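Local coordinates for Lin0012 protein (Listeria innocua, PDB 3K17) that probably phosphorylates phosphomevalonate at the expense of ATP, as a GHMP-family kinase of the mevalonate route to isopentenyl diphosphate, at residues W194-K197 and E198-M202; V125-I128 and N129-T133; E268-Y271 and S272-E276; T222-T226 and G227-S231. All blocks are in the same frame, centred on the assembly; numbering follows the deposited sequence.

Contact 1 (W194-K197 and E198-M202)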
loop_
_atom_site.group_PDB
_atom_site.type_symbol
_atom_site.label_atom_id
_atom_site.label_comp_id
_atom_site.label_asym_id
_atom_site.label_seq_id
_atom_site.Cartn_x
_atom_site.Cartn_y
_atom_site.Cartn_z
ATOM N N TRP A 194 18.441 28.487 16.087
ATOM C CA TRP A 194 18.495 28.533 17.541
ATOM C C TRP A 194 19.522 27.523 18.050
ATOM O O TRP A 194 20.247 27.783 19.012
ATOM C CB TRP A 194 17.120 28.207 18.132
ATOM C CG TRP A 194 17.080 28.257 19.627
ATOM C CD1 TRP A 194 16.819 29.348 20.409
ATOM C CD2 TRP A 194 17.373 27.182 20.522
ATOM N NE1 TRP A 194 16.934 29.016 21.743
ATOM C CE2 TRP A 194 17.273 27.692 21.839
ATOM C CE3 TRP A 194 17.711 25.834 20.342
ATOM C CZ2 TRP A 194 17.501 26.900 22.966
ATOM C CZ3 TRP A 194 17.940 25.045 21.466
ATOM C CH2 TRP A 194 17.832 25.583 22.761
ATOM N N PHE A 195 19.576 26.365 17.401
ATOM C CA PHE A 195 20.516 25.314 17.788
ATOM C C PHE A 195 21.962 25.749 17.588
ATOM O O PHE A 195 22.836 25.396 18.379
ATOM C CB PHE A 195 20.260 24.040 16.965
ATOM C CG PHE A 195 19.277 23.089 17.591
ATOM C CD1 PHE A 195 19.586 22.439 18.783
ATOM C CD2 PHE A 195 18.065 22.805 16.966
ATOM C CE1 PHE A 195 18.709 21.512 19.346
ATOM C CE2 PHE A 195 17.171 21.876 17.517
ATOM C CZ PHE A 195 17.492 21.226 18.708
HETATM N N MSE A 196 22.206 26.512 16.522
HETATM C CA MSE A 196 23.548 26.980 16.192
HETATM C C MSE A 196 24.075 28.025 17.166
HETATM O O MSE A 196 25.271 28.077 17.443
HETATM C CB MSE A 196 23.577 27.570 14.778
HETATM C CG MSE A 196 23.324 26.568 13.658
HETATM SE SE MSE A 196 24.565 25.069 13.684
HETATM C CE MSE A 196 23.436 23.793 14.599
ATOM N N LYS A 197 23.180 28.861 17.673
ATOM C CA LYS A 197 23.569 29.918 18.597
ATOM C C LYS A 197 23.525 29.499 20.055
ATOM O O LYS A 197 24.176 30.109 20.900
ATOM C CB LYS A 197 22.674 31.141 18.391
ATOM C CG LYS A 197 22.859 31.789 17.033
ATOM C CD LYS A 197 22.030 33.049 16.877
ATOM C CE LYS A 197 22.322 33.709 15.536
ATOM N NZ LYS A 197 21.552 34.965 15.343
ATOM N N GLU A 198 22.765 28.457 20.356
ATOM C CA GLU A 198 22.653 28.001 21.731
ATOM C C GLU A 198 23.760 27.021 22.127
ATOM O O GLU A 198 24.031 26.045 21.422
ATOM C CB GLU A 198 21.290 27.338 21.944
ATOM C CG GLU A 198 20.918 27.090 23.400
ATOM C CD GLU A 198 20.525 28.367 24.129
ATOM O OE1 GLU A 198 20.487 29.436 23.483
ATOM O OE2 GLU A 198 20.246 28.293 25.347
ATOM N N PRO A 199 24.439 27.285 23.252
ATOM C CA PRO A 199 25.489 26.341 23.646
ATOM C C PRO A 199 24.818 25.023 24.052
ATOM O O PRO A 199 23.809 25.023 24.758
ATOM C CB PRO A 199 26.177 27.050 24.819
ATOM C CG PRO A 199 25.093 27.937 25.380
ATOM C CD PRO A 199 24.423 28.467 24.135
ATOM N N TRP A 200 25.361 23.906 23.588
ATOM C CA TRP A 200 24.782 22.607 23.915
ATOM C C TRP A 200 25.298 22.089 25.249
ATOM O O TRP A 200 26.497 21.906 25.426
ATOM C CB TRP A 200 25.118 21.596 22.816
ATOM C CG TRP A 200 24.416 21.848 21.515
ATOM C CD1 TRP A 200 23.705 22.965 21.158
ATOM C CD2 TRP A 200 24.375 20.970 20.389
ATOM N NE1 TRP A 200 23.226 22.831 19.876
ATOM C CE2 TRP A 200 23.622 21.615 19.380
ATOM C CE3 TRP A 200 24.903 19.694 20.131
ATOM C CZ2 TRP A 200 23.384 21.030 18.131
ATOM C CZ3 TRP A 200 24.668 19.111 18.885
ATOM C CH2 TRP A 200 23.915 19.781 17.904
ATOM N N PRO A 201 24.396 21.826 26.205
ATOM C CA PRO A 201 24.884 21.326 27.491
ATOM C C PRO A 201 25.718 20.051 27.422
ATOM O O PRO A 201 25.444 19.149 26.621
ATOM C CB PRO A 201 23.602 21.149 28.316
ATOM C CG PRO A 201 22.491 21.151 27.295
ATOM C CD PRO A 201 22.953 22.114 26.261
HETATM N N MSE A 202 26.749 20.015 28.266
HETATM C CA MSE A 202 27.669 18.888 28.402
HETATM C C MSE A 202 28.670 18.665 27.283
HETATM O O MSE A 202 29.664 17.963 27.469
HETATM C CB MSE A 202 26.878 17.608 28.615
HETATM C CG MSE A 202 26.133 17.591 29.919
HETATM SE SE MSE A 202 24.996 16.066 30.046
HETATM C CE MSE A 202 23.466 16.919 30.867
#

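Contact 2 (V125-I128 and N129-T133)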
loop_
_atom_site.group_PDB
_atom_site.type_symbol
_atom_site.label_atom_id
_atom_site.label_comp_id
_atom_site.label_asym_id
_atom_site.label_seq_id
_atom_site.Cartn_x
_atom_site.Cartn_y
_atom_site.Cartn_z
ATOM N N VAL A 125 30.677 14.954 7.493
ATOM C CA VAL A 125 31.601 16.060 7.766
ATOM C C VAL A 125 32.168 16.658 6.476
ATOM O O VAL A 125 32.376 17.868 6.395
ATOM C CB VAL A 125 32.758 15.589 8.697
ATOM C CG1 VAL A 125 33.865 16.645 8.780
ATOM C CG2 VAL A 125 32.202 15.324 10.099
ATOM N N ALA A 126 32.401 15.823 5.464
ATOM C CA ALA A 126 32.928 16.305 4.194
ATOM C C ALA A 126 31.911 17.231 3.518
ATOM O O ALA A 126 32.272 18.289 2.986
ATOM C CB ALA A 126 33.273 15.123 3.271
ATOM N N VAL A 127 30.639 16.837 3.543
ATOM C CA VAL A 127 29.597 17.653 2.942
ATOM C C VAL A 127 29.474 18.999 3.672
ATOM O O VAL A 127 29.447 20.060 3.037
ATOM C CB VAL A 127 28.227 16.919 2.975
ATOM C CG1 VAL A 127 27.090 17.885 2.613
ATOM C CG2 VAL A 127 28.256 15.734 1.992
ATOM N N ILE A 128 29.412 18.959 5.000
ATOM C CA ILE A 128 29.272 20.196 5.766
ATOM C C ILE A 128 30.462 21.120 5.505
ATOM O O ILE A 128 30.283 22.308 5.232
ATOM C CB ILE A 128 29.148 19.913 7.284
ATOM C CG1 ILE A 128 27.867 19.104 7.565
ATOM C CG2 ILE A 128 29.158 21.239 8.078
ATOM C CD1 ILE A 128 26.579 19.767 7.100
ATOM N N ASN A 129 31.673 20.577 5.580
ATOM C CA ASN A 129 32.857 21.391 5.336
ATOM C C ASN A 129 32.901 21.953 3.932
ATOM O O ASN A 129 33.244 23.122 3.743
ATOM C CB ASN A 129 34.136 20.608 5.600
ATOM C CG ASN A 129 34.622 20.775 7.018
ATOM O OD1 ASN A 129 34.352 21.788 7.651
ATOM N ND2 ASN A 129 35.355 19.795 7.519
ATOM N N ALA A 130 32.556 21.130 2.948
ATOM C CA ALA A 130 32.564 21.582 1.562
ATOM C C ALA A 130 31.570 22.716 1.300
ATOM O O ALA A 130 31.899 23.681 0.622
ATOM C CB ALA A 130 32.275 20.413 0.622
ATOM N N LEU A 131 30.355 22.608 1.829
ATOM C CA LEU A 131 29.352 23.644 1.593
ATOM C C LEU A 131 29.605 24.909 2.404
ATOM O O LEU A 131 29.291 26.010 1.949
ATOM C CB LEU A 131 27.936 23.114 1.871
ATOM C CG LEU A 131 27.428 22.064 0.862
ATOM C CD1 LEU A 131 26.099 21.484 1.308
ATOM C CD2 LEU A 131 27.294 22.705 -0.506
HETATM N N MSE A 132 30.151 24.762 3.608
HETATM C CA MSE A 132 30.440 25.934 4.415
HETATM C C MSE A 132 31.630 26.684 3.820
HETATM O O MSE A 132 31.611 27.912 3.731
HETATM C CB MSE A 132 30.730 25.552 5.867
HETATM C CG MSE A 132 29.516 25.035 6.639
HETATM SE SE MSE A 132 27.961 26.193 6.600
HETATM C CE MSE A 132 27.014 25.380 5.099
ATOM N N THR A 133 32.657 25.954 3.399
ATOM C CA THR A 133 33.830 26.597 2.813
ATOM C C THR A 133 33.402 27.366 1.561
ATOM O O THR A 133 33.878 28.471 1.299
ATOM C CB THR A 133 34.915 25.564 2.415
ATOM O OG1 THR A 133 35.374 24.872 3.581
ATOM C CG2 THR A 133 36.108 26.263 1.763
#

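Contact 3 (E268-Y271 and S272-E276)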
loop_
_atom_site.group_PDB
_atom_site.type_symbol
_atom_site.label_atom_id
_atom_site.label_comp_id
_atom_site.label_asym_id
_atom_site.label_seq_id
_atom_site.Cartn_x
_atom_site.Cartn_y
_atom_site.Cartn_z
ATOM N N GLU A 268 52.938 4.561 31.281
ATOM C CA GLU A 268 52.499 3.407 32.060
ATOM C C GLU A 268 51.018 3.503 32.400
ATOM O O GLU A 268 50.308 2.497 32.412
ATOM C CB GLU A 268 53.312 3.271 33.354
ATOM C CG GLU A 268 54.762 2.827 33.156
ATOM C CD GLU A 268 54.883 1.499 32.420
ATOM O OE1 GLU A 268 54.084 0.577 32.710
ATOM O OE2 GLU A 268 55.784 1.378 31.559
ATOM N N LEU A 269 50.555 4.714 32.684
ATOM C CA LEU A 269 49.152 4.926 33.024
ATOM C C LEU A 269 48.259 4.726 31.789
ATOM O O LEU A 269 47.074 4.412 31.916
ATOM C CB LEU A 269 48.955 6.331 33.601
ATOM C CG LEU A 269 47.534 6.681 34.047
ATOM C CD1 LEU A 269 47.066 5.692 35.109
ATOM C CD2 LEU A 269 47.499 8.111 34.577
ATOM N N LEU A 270 48.829 4.917 30.602
ATOM C CA LEU A 270 48.074 4.717 29.370
ATOM C C LEU A 270 47.860 3.219 29.171
ATOM O O LEU A 270 46.735 2.775 28.932
ATOM C CB LEU A 270 48.824 5.306 28.167
ATOM C CG LEU A 270 48.182 5.109 26.784
ATOM C CD1 LEU A 270 46.769 5.680 26.752
ATOM C CD2 LEU A 270 49.049 5.770 25.737
ATOM N N TYR A 271 48.936 2.440 29.294
ATOM C CA TYR A 271 48.853 0.989 29.123
ATOM C C TYR A 271 47.852 0.335 30.069
ATOM O O TYR A 271 46.991 -0.436 29.642
ATOM C CB TYR A 271 50.224 0.329 29.330
ATOM C CG TYR A 271 51.308 0.824 28.398
ATOM C CD1 TYR A 271 51.092 0.905 27.021
ATOM C CD2 TYR A 271 52.551 1.212 28.895
ATOM C CE1 TYR A 271 52.095 1.365 26.158
ATOM C CE2 TYR A 271 53.559 1.673 28.047
ATOM C CZ TYR A 271 53.325 1.749 26.682
ATOM O OH TYR A 271 54.315 2.219 25.851
ATOM N N SER A 272 47.967 0.634 31.357
ATOM C CA SER A 272 47.062 0.052 32.335
ATOM C C SER A 272 45.616 0.478 32.104
ATOM O O SER A 272 44.702 -0.307 32.317
ATOM C CB SER A 272 47.509 0.419 33.757
ATOM O OG SER A 272 47.721 1.813 33.884
ATOM N N SER A 273 45.405 1.714 31.661
ATOM C CA SER A 273 44.050 2.201 31.405
ATOM C C SER A 273 43.416 1.442 30.243
ATOM O O SER A 273 42.237 1.081 30.286
ATOM C CB SER A 273 44.066 3.696 31.079
ATOM O OG SER A 273 44.574 4.449 32.160
ATOM N N ILE A 274 44.198 1.207 29.198
ATOM C CA ILE A 274 43.702 0.477 28.039
ATOM C C ILE A 274 43.342 -0.956 28.447
ATOM O O ILE A 274 42.288 -1.477 28.064
ATOM C CB ILE A 274 44.757 0.463 26.913
ATOM C CG1 ILE A 274 44.954 1.883 26.369
ATOM C CG2 ILE A 274 44.329 -0.475 25.799
ATOM C CD1 ILE A 274 43.700 2.498 25.756
ATOM N N LYS A 275 44.205 -1.586 29.243
ATOM C CA LYS A 275 43.949 -2.950 29.690
ATOM C C LYS A 275 42.643 -2.998 30.464
ATOM O O LYS A 275 41.827 -3.902 30.270
ATOM C CB LYS A 275 45.081 -3.456 30.590
ATOM C CG LYS A 275 46.457 -3.478 29.954
ATOM C CD LYS A 275 47.446 -4.178 30.889
ATOM C CE LYS A 275 48.882 -3.792 30.590
ATOM N NZ LYS A 275 49.249 -4.101 29.190
ATOM N N GLU A 276 42.441 -2.017 31.340
ATOM C CA GLU A 276 41.219 -1.960 32.133
ATOM C C GLU A 276 40.000 -1.707 31.251
ATOM O O GLU A 276 38.952 -2.332 31.439
ATOM C CB GLU A 276 41.313 -0.864 33.198
ATOM C CG GLU A 276 42.426 -1.067 34.217
ATOM C CD GLU A 276 42.331 -0.080 35.364
ATOM O OE1 GLU A 276 41.318 -0.121 36.087
ATOM O OE2 GLU A 276 43.259 0.738 35.541
#

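Contact 4 (T222-T226 and G227-S231)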
loop_
_atom_site.group_PDB
_atom_site.type_symbol
_atom_site.label_atom_id
_atom_site.label_comp_id
_atom_site.label_asym_id
_atom_site.label_seq_id
_atom_site.Cartn_x
_atom_site.Cartn_y
_atom_site.Cartn_z
ATOM N N THR A 222 36.636 -8.395 9.407
ATOM C CA THR A 222 35.278 -8.806 9.709
ATOM C C THR A 222 34.382 -7.581 9.783
ATOM O O THR A 222 34.479 -6.781 10.713
ATOM C CB THR A 222 35.223 -9.550 11.053
ATOM O OG1 THR A 222 36.189 -10.610 11.049
ATOM C CG2 THR A 222 33.833 -10.124 11.293
ATOM N N PRO A 223 33.532 -7.384 8.769
ATOM C CA PRO A 223 32.656 -6.214 8.831
ATOM C C PRO A 223 31.671 -6.368 9.983
ATOM O O PRO A 223 31.329 -7.482 10.376
ATOM C CB PRO A 223 31.987 -6.221 7.463
ATOM C CG PRO A 223 33.114 -6.705 6.578
ATOM C CD PRO A 223 33.644 -7.879 7.384
ATOM N N VAL A 224 31.227 -5.252 10.540
ATOM C CA VAL A 224 30.299 -5.317 11.653
ATOM C C VAL A 224 28.975 -4.643 11.370
ATOM O O VAL A 224 28.929 -3.504 10.910
ATOM C CB VAL A 224 30.895 -4.674 12.918
ATOM C CG1 VAL A 224 29.867 -4.692 14.043
ATOM C CG2 VAL A 224 32.146 -5.421 13.336
ATOM N N SER A 225 27.899 -5.370 11.640
ATOM C CA SER A 225 26.553 -4.845 11.472
ATOM C C SER A 225 26.256 -4.225 12.832
ATOM O O SER A 225 25.568 -4.815 13.663
ATOM C CB SER A 225 25.571 -5.980 11.168
ATOM O OG SER A 225 25.655 -7.006 12.143
ATOM N N THR A 226 26.818 -3.041 13.053
ATOM C CA THR A 226 26.668 -2.310 14.306
ATOM C C THR A 226 25.289 -2.419 14.938
ATOM O O THR A 226 25.167 -2.706 16.130
ATOM C CB THR A 226 26.980 -0.819 14.107
ATOM O OG1 THR A 226 28.290 -0.680 13.546
ATOM C CG2 THR A 226 26.923 -0.080 15.437
ATOM N N GLY A 227 24.259 -2.179 14.132
ATOM C CA GLY A 227 22.894 -2.234 14.622
ATOM C C GLY A 227 22.655 -3.340 15.625
ATOM O O GLY A 227 22.246 -3.085 16.759
ATOM N N LYS A 228 22.927 -4.571 15.208
ATOM C CA LYS A 228 22.727 -5.732 16.063
ATOM C C LYS A 228 23.375 -5.576 17.442
ATOM O O LYS A 228 22.738 -5.834 18.463
ATOM C CB LYS A 228 23.277 -6.981 15.378
ATOM C CG LYS A 228 22.630 -8.268 15.850
ATOM C CD LYS A 228 23.451 -9.479 15.448
ATOM C CE LYS A 228 24.749 -9.545 16.247
ATOM N NZ LYS A 228 25.576 -10.729 15.887
ATOM N N LEU A 229 24.636 -5.153 17.470
ATOM C CA LEU A 229 25.354 -4.977 18.731
ATOM C C LEU A 229 24.807 -3.846 19.587
ATOM O O LEU A 229 24.606 -4.012 20.787
ATOM C CB LEU A 229 26.847 -4.745 18.476
ATOM C CG LEU A 229 27.667 -5.990 18.132
ATOM C CD1 LEU A 229 27.212 -6.562 16.796
ATOM C CD2 LEU A 229 29.144 -5.628 18.083
ATOM N N VAL A 230 24.571 -2.694 18.974
ATOM C CA VAL A 230 24.042 -1.554 19.706
ATOM C C VAL A 230 22.666 -1.862 20.293
ATOM O O VAL A 230 22.405 -1.570 21.459
ATOM C CB VAL A 230 23.934 -0.311 18.798
ATOM C CG1 VAL A 230 23.308 0.840 19.559
ATOM C CG2 VAL A 230 25.312 0.083 18.306
ATOM N N SER A 231 21.789 -2.455 19.488
ATOM C CA SER A 231 20.447 -2.782 19.954
ATOM C C SER A 231 20.510 -3.781 21.109
ATOM O O SER A 231 19.736 -3.688 22.062
ATOM C CB SER A 231 19.604 -3.357 18.811
ATOM O OG SER A 231 20.096 -4.613 18.381
#

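Contact 1 (W194-K197 and E198-M202)
Glu198 lays its aliphatic part over one face of the Trp194 indole, with CG 3.8 Å from the centroid of the six-membered ring in a CH-pi contact. With CG of Glu198 anti to the backbone N (chi1 -167°), the chain is carried over the indole, and the bend at the next bond turns the carboxylate until its plane lies about 15° from the ring plane, above the CZ2 side. The second side-chain link uses the other tryptophan: Trp200 NE1 donates to Phe195 O at 3.0 Å, with the acceptor lying somewhat out of the indole plane. The same indole passes Phe195 at about a right angle, CD1 of Phe195 standing 4.1 Å from Trp200 CZ2. These contacts lie at the C-terminal end of helix 192-197, where Glu198 is the first residue to leave helical geometry; its N still closes a last helical turn on Trp194 O at 2.9 Å, while the indole N-H of Trp200 reaches back from the extended chain to a carbonyl of that turn. Farther out, Lys146 forms a hydrogen bond to Glu198 O and a cation-pi contact with Trp200. Trp182 of helix 180-187 meets the rings of both Trp194 and Trp200.

Contact 2 (V125-I128 and N129-T133)
Val125 to Ile128 and Asn129 to Thr133 are consecutive turns of helix 119-135, joined by four i to i+4 backbone hydrogen bonds of regular length. Asn129 N reaches Val125 O at 2.9 Å and Leu131 N reaches Val127 O at 3.0 Å. The series continues from Asn129 O, which accepts twice from one residue: Thr133 N at 2.9 Å and Thr133 OG1 at 2.8 Å, coming from opposite faces of the carbonyl plane. The threonine hydroxyl is thereby tied to its own helix.

Side chains one turn apart run side by side. CG1 of Val127 meets CD1 of Leu131 at 4.0 Å, and CG2 of Ile128 touches CG of selenomethionine Met132 at 4.1 Å. That CG2 branch is the one anti to the backbone N, next to the carbonyl carbon, which directs it along the helix toward Met132. On another side CG1 of Val125 lies 3.7 Å from ND2 of Asn129, whose OD1 accepts a hydrogen bond from Lys144, giving this buried amide a polar partner.

Val127 and Leu131 face helix 76-91, Ala126 and Ala130 sit on strand 37-45, and Val125 and Asn129 reach helix 162-169. Packed between the sheet and these two helices, this part of helix 119-135 belongs to the core of the N-terminal GHMP kinase domain.

Contact 3 (E268-Y271 and S272-E276)
Two neighbouring serines, Ser272 and Ser273, each turn their hydroxyl back onto the carbonyl four residues earlier, adding a side-chain bond to the backbone one. Ser272 OG donates to Glu268 O at 3.1 Å and Ser272 N reaches the same oxygen at 3.2 Å. At chi1 51° this OG stands between the backbone N and the carbonyl carbon; Ser273 reaches its own acceptor from a different rotamer, with OG anti to its carbonyl carbon (chi1 -61°). Its hydroxyl donates to Leu269 O, but the modelled 2.5 Å between Ser273 OG and Leu269 O is unusually short, so the exact length is doubtful. This OG lies close to the line of the Leu269 C=O, whereas Ser273 N approaches from above the carbonyl plane and more obliquely, at 3.2 Å. Each of the two carbonyl oxygens is thus gripped by two donors from a single residue.

Plain backbone bonds carry the helix onward, from Ile274 N to Leu270 O and from Lys275 N to Tyr271 O. The methylene CG of Lys275 lies against that same Tyr271 O, before the lysine chain bends near its end.

Apolar contact is sparser: CD1 of Leu270 meets CG1 of Ile274 at 4.2 Å.

Helix 267-288, to which both segments belong, lies against the antiparallel sheet of the GHMP C-terminal region: Leu270, Tyr271 and Ile274 all rest on Phe325 of strand 321-326, and Ile274 also reaches strand 310-313. Another side meets helix 241-264, where Ser273 packs on Gln257 and Glu276 forms a salt bridge with Arg250.

Contact 4 (T222-T226 and G227-S231)
The methyl groups of Thr226 and Val230 are modelled 3.3 Å apart, CG2 of Thr226 to CG2 of Val230, closer than usual for two carbons, so the exact spacing is doubtful. The two side chains cross at a slant one helical turn apart. In Thr226 the methyl is anti to the backbone N while the hydroxyl stands beside that N, at chi1 -56°; the methyl is accordingly the branch that meets the valine. The backbones of the same two residues are joined as well, for Val230 N donates to Thr226 O at 2.9 Å with an N-H...O angle of 172°.

One residue earlier the bonding is looser. Ser225 O receives a weak hydrogen bond from Lys228 N, at 3.1 Å and well bent, and Ser225 itself is the centre of an inverse gamma turn closed by a weak bond between Thr226 N and Val224 O at 3.0 Å. The Ser225 side chain comes no nearer than 4.0 Å, from OG to CB of Lys228. An apolar contact spans the turn, where CG1 of Val224 meets CD2 of Leu229 at 4.2 Å, and Leu229 also packs on Tyr21. The next i to i+4 bond runs from Ser231 N to Gly227 O at 2.8 Å.

Lys228 and Ser231 face a second subunit and pack on its Gln238; Lys228 also forms a long, weak ion pair with Glu239 of that subunit. The whole is a loop-to-helix junction, in which the chain leaving strand 214-219 passes through an inverse gamma turn into the first turn of helix 226-239.

In the fold
Contact 2 is the fully buried one, inside the N-terminal GHMP kinase region, and contact 3 is a partly buried helical stretch of the C-terminal region; their centres lie about 37 Å apart, on opposite sides of the chain's centre. Both lie within single helices, contact 3 in the first turns of its helix, but apolar neighbours dominate contact 2 and serine hydroxyls contact 3. Contacts 1 and 4 sit at helix boundaries, one where a helix ends and one where a helix begins. Aromatic rings and an indole N-H mark contact 1, small aliphatic groups and weak turn bonds contact 4. Of the four, contact 4 alone meets another subunit, and it lies at the surface.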